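Local coordinates for protein TetR/AcrR family transcriptional regulator (Bradyrhizobium diazoefficiens, PDB 6G8G) that probably represses transcription as a TetR-family DNA-binding regulator that responds to flavonoids such as genistein, which it binds in its C-terminal domain, at residues 24-29 / 51-56; 145-150 / 166-171. All blocks are in the same frame, centred on the assembly; numbering follows the deposited sequence.

Contact 1 (24-29 / 51-56); sequences DIVIRA and AGVSKA
Val-26 and Ala-29, one turn apart on helix 23-37, close around the methyl of Ala-51, the last residue of helix 44-51. This is the N-terminal DNA-binding domain of a TetR-type regulator, and Ala-51 stands where the first helix of the helix-turn-helix (44-51, turn, 55-61) ends and is pressed against the helix before it. The CB of Ala-51 comes within 3.9 Å of the CA of Val-26, and the CB of Ala-29 lies 4.0 Å from the CB of Ala-51, so small side chains bring the backbones close. Val-26 has CG1 anti to its backbone N (chi1 162°), which places CG2 beside that N; it is CG2 that reaches Ala-51 CB at 3.8 Å. The same methyl meets Val-53 CG2 more loosely, at 4.4 Å. Val-26 also packs on Phe-62 and on Leu-68 of helix 65-82, and it is the one buried residue of the contact. After Ala-51 the chain leaves the helix at Gly-52, whose positive phi (76°) belongs to the Schellman motif. Ser-54 stands at the N-cap position of helix 55-61, its OG hydrogen-bonded to Thr-57 OG1. Ile-25 sits at the margin: its CG2, anti to the backbone N, rests 3.8 Å from Ala-51 O in van der Waals contact.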
loop_
_atom_site.group_PDB
_atom_site.type_symbol
_atom_site.label_atom_id
_atom_site.label_comp_id
_atom_site.label_asym_id
_atom_site.label_seq_id
_atom_site.Cartn_x
_atom_site.Cartn_y
_atom_site.Cartn_z
ATOM N N ASP A 24 15.934 26.927 7.612
ATOM C CA ASP A 24 16.349 25.590 7.202
ATOM C C ASP A 24 16.972 24.790 8.341
ATOM O O ASP A 24 16.760 23.582 8.442
ATOM C CB ASP A 24 17.291 25.622 5.990
ATOM C CG ASP A 24 16.707 26.406 4.800
ATOM O OD1 ASP A 24 15.479 26.337 4.530
ATOM O OD2 ASP A 24 17.498 27.093 4.121
ATOM N N ILE A 25 17.739 25.430 9.202
ATOM C CA ILE A 25 18.312 24.714 10.341
ATOM C C ILE A 25 17.200 24.163 11.213
ATOM O O ILE A 25 17.269 23.025 11.701
ATOM C CB ILE A 25 19.228 25.619 11.181
ATOM C CG1 ILE A 25 20.481 25.969 10.366
ATOM C CG2 ILE A 25 19.608 24.939 12.499
ATOM C CD1 ILE A 25 21.296 27.137 10.901
ATOM N N VAL A 26 16.181 24.988 11.418
ATOM C CA VAL A 26 15.007 24.591 12.202
ATOM C C VAL A 26 14.296 23.415 11.543
ATOM O O VAL A 26 13.985 22.432 12.198
ATOM C CB VAL A 26 14.013 25.761 12.358
ATOM C CG1 VAL A 26 12.646 25.254 12.773
ATOM C CG2 VAL A 26 14.539 26.775 13.363
ATOM N N ILE A 27 14.069 23.524 10.244
ATOM C CA ILE A 27 13.484 22.444 9.478
ATOM C C ILE A 27 14.239 21.136 9.707
ATOM O O ILE A 27 13.628 20.130 10.061
ATOM C CB ILE A 27 13.479 22.777 7.979
ATOM C CG1 ILE A 27 12.459 23.874 7.685
ATOM C CG2 ILE A 27 13.211 21.545 7.133
ATOM C CD1 ILE A 27 11.032 23.403 7.702
ATOM N N ARG A 28 15.555 21.135 9.511
ATOM C CA ARG A 28 16.314 19.889 9.643
ATOM C C ARG A 28 16.265 19.373 11.073
ATOM O O ARG A 28 16.225 18.177 11.312
ATOM C CB ARG A 28 17.770 20.050 9.197
ATOM C CG ARG A 28 17.943 20.202 7.706
ATOM C CD ARG A 28 19.447 20.224 7.375
ATOM N NE ARG A 28 20.158 21.448 7.784
ATOM C CZ ARG A 28 20.097 22.618 7.138
ATOM N NH1 ARG A 28 20.792 23.661 7.584
ATOM N NH2 ARG A 28 19.319 22.774 6.064
ATOM N N ALA A 29 16.246 20.271 12.038
ATOM C CA ALA A 29 16.196 19.839 13.430
ATOM C C ALA A 29 14.849 19.185 13.775
ATOM O O ALA A 29 14.783 18.236 14.570
ATOM C CB ALA A 29 16.459 21.012 14.349
ATOM N N ALA A 51 17.646 23.392 17.459
ATOM C CA ALA A 51 18.064 24.300 16.375
ATOM C C ALA A 51 18.893 25.480 16.854
ATOM O O ALA A 51 19.473 26.177 16.042
ATOM C CB ALA A 51 16.848 24.805 15.618
ATOM N N GLY A 52 18.883 25.743 18.160
ATOM C CA GLY A 52 19.673 26.818 18.745
ATOM C C GLY A 52 19.080 28.192 18.508
ATOM O O GLY A 52 19.786 29.124 18.131
ATOM N N VAL A 53 17.786 28.329 18.772
ATOM C CA VAL A 53 17.098 29.604 18.636
ATOM C C VAL A 53 16.159 29.791 19.810
ATOM O O VAL A 53 15.857 28.843 20.532
ATOM C CB VAL A 53 16.255 29.655 17.354
ATOM C CG1 VAL A 53 17.134 29.539 16.136
ATOM C CG2 VAL A 53 15.226 28.542 17.339
ATOM N N SER A 54 15.678 31.011 19.991
ATOM C CA SER A 54 14.711 31.273 21.036
ATOM C C SER A 54 13.357 30.836 20.521
ATOM O O SER A 54 13.106 30.817 19.304
ATOM C CB SER A 54 14.690 32.759 21.384
ATOM O OG SER A 54 14.283 33.515 20.257
ATOM N N LYS A 55 12.466 30.521 21.449
ATOM C CA LYS A 55 11.086 30.309 21.076
ATOM C C LYS A 55 10.516 31.478 20.279
ATOM O O LYS A 55 9.693 31.270 19.399
ATOM C CB LYS A 55 10.217 29.979 22.293
ATOM C CG LYS A 55 10.112 28.480 22.468
ATOM C CD LYS A 55 9.745 28.041 23.823
ATOM C CE LYS A 55 8.632 28.869 24.416
ATOM N NZ LYS A 55 8.325 28.367 25.774
ATOM N N ALA A 56 10.921 32.702 20.593
ATOM C CA ALA A 56 10.393 33.865 19.873
ATOM C C ALA A 56 10.730 33.743 18.407
ATOM O O ALA A 56 9.856 33.923 17.541
ATOM C CB ALA A 56 10.960 35.153 20.441
#

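Contact 2 (145-150 / 166-171); sequences RLAQFL and EAANQF
Ala-168 pushes its methyl against the backbone of helix 139-155 at Ala-147, and Leu-146 and Leu-150 close over it. The CB of Ala-168 stands 3.8 Å from Ala-147 N, and the two alanine methyls are 4.1 Å apart. With such short side chains at the crossing, the axes of 145-150 and 166-171 approach to 8.4 Å, at 115° between their directions.

The tight part lies on the leucine side. Leu-150, with CG beside its own backbone N (chi1 -62°), extends CD1 over the main chain of the other helix, 3.6 Å from Ala-168 N, and the same methyl touches the CB of Ala-167 at 3.9 Å. Leu-146 takes the other course, CG anti to the backbone N (chi1 179°). Its CB and CG lie against the methyl of Ala-168, while CD2 carries on to Phe-171 CD2 at 3.6 Å. These two side chains cross at about a right angle, the methyl meeting the ring obliquely. Phe-171 in turn packs edge-to-face with Phe-206 and touches Leu-97 of helix 93-109, and Phe-100 of that helix meets Leu-146.

The far sides of the helices are different. Gln-148 is exposed on helix 139-155, while Glu-166 and Asn-169 direct their CB atoms away from the crossing and are only partly exposed: Glu-166 packs on Ala-201 and Asn-169 on Glu-178, both of the second subunit; Gln-170 meets Phe-205 of that subunit. Every residue that touches across the crossing is buried and apolar. The side chain of Phe-171 is about 14 Å from the bound genistein. Two helices cross here with small residues, Ala-147 and Ala-168, where they come nearest, within the all-helical ligand-binding and dimerisation domain of a TetR-type regulator.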
loop_
_atom_site.group_PDB
_atom_site.type_symbol
_atom_site.label_atom_id
_atom_site.label_comp_id
_atom_site.label_asym_id
_atom_site.label_seq_id
_atom_site.Cartn_x
_atom_site.Cartn_y
_atom_site.Cartn_z
ATOM N N ARG A 145 0.083 14.617 -12.872
ATOM C CA ARG A 145 1.093 14.786 -13.919
ATOM C C ARG A 145 0.901 13.806 -15.020
ATOM O O ARG A 145 1.028 14.135 -16.189
ATOM C CB ARG A 145 2.501 14.613 -13.382
ATOM C CG ARG A 145 3.047 15.896 -12.811
ATOM C CD ARG A 145 4.176 15.608 -11.867
ATOM N NE ARG A 145 5.325 14.962 -12.477
ATOM C CZ ARG A 145 6.428 15.595 -12.864
ATOM N NH1 ARG A 145 6.517 16.914 -12.825
ATOM N NH2 ARG A 145 7.432 14.877 -13.340
ATOM N N LEU A 146 0.657 12.561 -14.649
ATOM C CA LEU A 146 0.521 11.528 -15.646
ATOM C C LEU A 146 -0.744 11.784 -16.415
ATOM O O LEU A 146 -0.796 11.597 -17.614
ATOM C CB LEU A 146 0.494 10.163 -14.985
ATOM C CG LEU A 146 0.340 9.009 -15.961
ATOM C CD1 LEU A 146 1.414 9.038 -17.015
ATOM C CD2 LEU A 146 0.377 7.689 -15.218
ATOM N N ALA A 147 -1.779 12.199 -15.701
ATOM C CA ALA A 147 -3.065 12.422 -16.323
ATOM C C ALA A 147 -2.915 13.464 -17.407
ATOM O O ALA A 147 -3.463 13.308 -18.488
ATOM C CB ALA A 147 -4.094 12.839 -15.291
ATOM N N GLN A 148 -2.129 14.496 -17.173
ATOM C CA GLN A 148 -1.980 15.504 -18.211
ATOM C C GLN A 148 -1.289 14.929 -19.432
ATOM O O GLN A 148 -1.678 15.188 -20.567
ATOM C CB GLN A 148 -1.216 16.716 -17.693
ATOM C CG GLN A 148 -1.937 17.416 -16.544
ATOM C CD GLN A 148 -1.157 18.586 -15.996
ATOM O OE1 GLN A 148 -0.661 19.413 -16.750
ATOM N NE2 GLN A 148 -1.034 18.659 -14.674
ATOM N N PHE A 149 -0.307 14.083 -19.235
ATOM C CA PHE A 149 0.265 13.386 -20.394
ATOM C C PHE A 149 -0.774 12.508 -21.097
ATOM O O PHE A 149 -0.798 12.435 -22.317
ATOM C CB PHE A 149 1.451 12.532 -19.984
ATOM C CG PHE A 149 1.935 11.647 -21.065
ATOM C CD1 PHE A 149 2.618 12.161 -22.162
ATOM C CD2 PHE A 149 1.668 10.286 -21.031
ATOM C CE1 PHE A 149 3.076 11.317 -23.183
ATOM C CE2 PHE A 149 2.120 9.441 -22.042
ATOM C CZ PHE A 149 2.829 9.954 -23.110
ATOM N N LEU A 150 -1.609 11.805 -20.339
ATOM C CA LEU A 150 -2.575 10.936 -20.973
ATOM C C LEU A 150 -3.611 11.744 -21.758
ATOM O O LEU A 150 -4.110 11.249 -22.748
ATOM C CB LEU A 150 -3.237 9.991 -19.973
ATOM C CG LEU A 150 -2.307 8.994 -19.254
ATOM C CD1 LEU A 150 -3.099 8.088 -18.316
ATOM C CD2 LEU A 150 -1.499 8.155 -20.221
ATOM N N GLU A 166 -8.590 8.764 -13.711
ATOM C CA GLU A 166 -8.911 7.388 -13.549
ATOM C C GLU A 166 -7.867 6.570 -14.282
ATOM O O GLU A 166 -7.347 5.611 -13.744
ATOM C CB GLU A 166 -10.335 7.127 -14.067
ATOM C CG GLU A 166 -10.841 5.688 -13.923
ATOM C CD GLU A 166 -12.335 5.524 -14.188
ATOM O OE1 GLU A 166 -12.790 5.764 -15.346
ATOM O OE2 GLU A 166 -13.045 5.171 -13.210
ATOM N N ALA A 167 -7.549 6.951 -15.509
ATOM C CA ALA A 167 -6.620 6.149 -16.315
ATOM C C ALA A 167 -5.226 6.210 -15.755
ATOM O O ALA A 167 -4.513 5.225 -15.750
ATOM C CB ALA A 167 -6.613 6.606 -17.747
ATOM N N ALA A 168 -4.832 7.368 -15.277
ATOM C CA ALA A 168 -3.517 7.502 -14.685
ATOM C C ALA A 168 -3.426 6.590 -13.482
ATOM O O ALA A 168 -2.449 5.874 -13.291
ATOM C CB ALA A 168 -3.265 8.946 -14.283
ATOM N N ASN A 169 -4.449 6.625 -12.653
ATOM C CA ASN A 169 -4.435 5.828 -11.439
ATOM C C ASN A 169 -4.399 4.334 -11.758
ATOM O O ASN A 169 -3.783 3.537 -11.058
ATOM C CB ASN A 169 -5.644 6.201 -10.608
ATOM C CG ASN A 169 -5.707 5.489 -9.300
ATOM O OD1 ASN A 169 -6.697 4.878 -9.052
ATOM N ND2 ASN A 169 -4.691 5.606 -8.442
ATOM N N GLN A 170 -5.019 3.959 -12.856
ATOM C CA GLN A 170 -5.037 2.575 -13.241
ATOM C C GLN A 170 -3.685 2.141 -13.715
ATOM O O GLN A 170 -3.199 1.081 -13.338
ATOM C CB GLN A 170 -6.087 2.359 -14.306
ATOM C CG GLN A 170 -7.473 2.430 -13.701
ATOM C CD GLN A 170 -8.569 2.620 -14.730
ATOM O OE1 GLN A 170 -8.355 3.179 -15.808
ATOM N NE2 GLN A 170 -9.762 2.148 -14.395
ATOM N N PHE A 171 -3.045 2.989 -14.489
ATOM C CA PHE A 171 -1.680 2.700 -14.940
ATOM C C PHE A 171 -0.737 2.481 -13.769
ATOM O O PHE A 171 0.021 1.530 -13.739
ATOM C CB PHE A 171 -1.149 3.831 -15.819
ATOM C CG PHE A 171 0.253 3.634 -16.252
ATOM C CD1 PHE A 171 0.539 2.820 -17.326
ATOM C CD2 PHE A 171 1.282 4.263 -15.610
ATOM C CE1 PHE A 171 1.838 2.638 -17.741
ATOM C CE2 PHE A 171 2.594 4.092 -16.028
ATOM C CZ PHE A 171 2.872 3.279 -17.088
#

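From the N terminus, contact 1 comes first: 24-29 meets 51-56 after 21 intervening residues, mostly helix, and joins the first helix of the DNA-binding domain to the end of helix 44-51 and the turn after it. The chain then runs through helix 65-82 into the C-terminal domain, where contact 2 closes a shorter loop of 15 residues between helices 139-155 and 164-176. The two loops follow in series, neither nested nor crossing. The centres of contact 1 and contact 2 are about 40 Å apart, on opposite sides of the chain's centre. Between the nearest atoms of contact 1 and contact 2 there are about 22 Å. Contact 1 is a surface contact untouched by the second subunit, whereas helix 164-176 of contact 2 also faces that subunit.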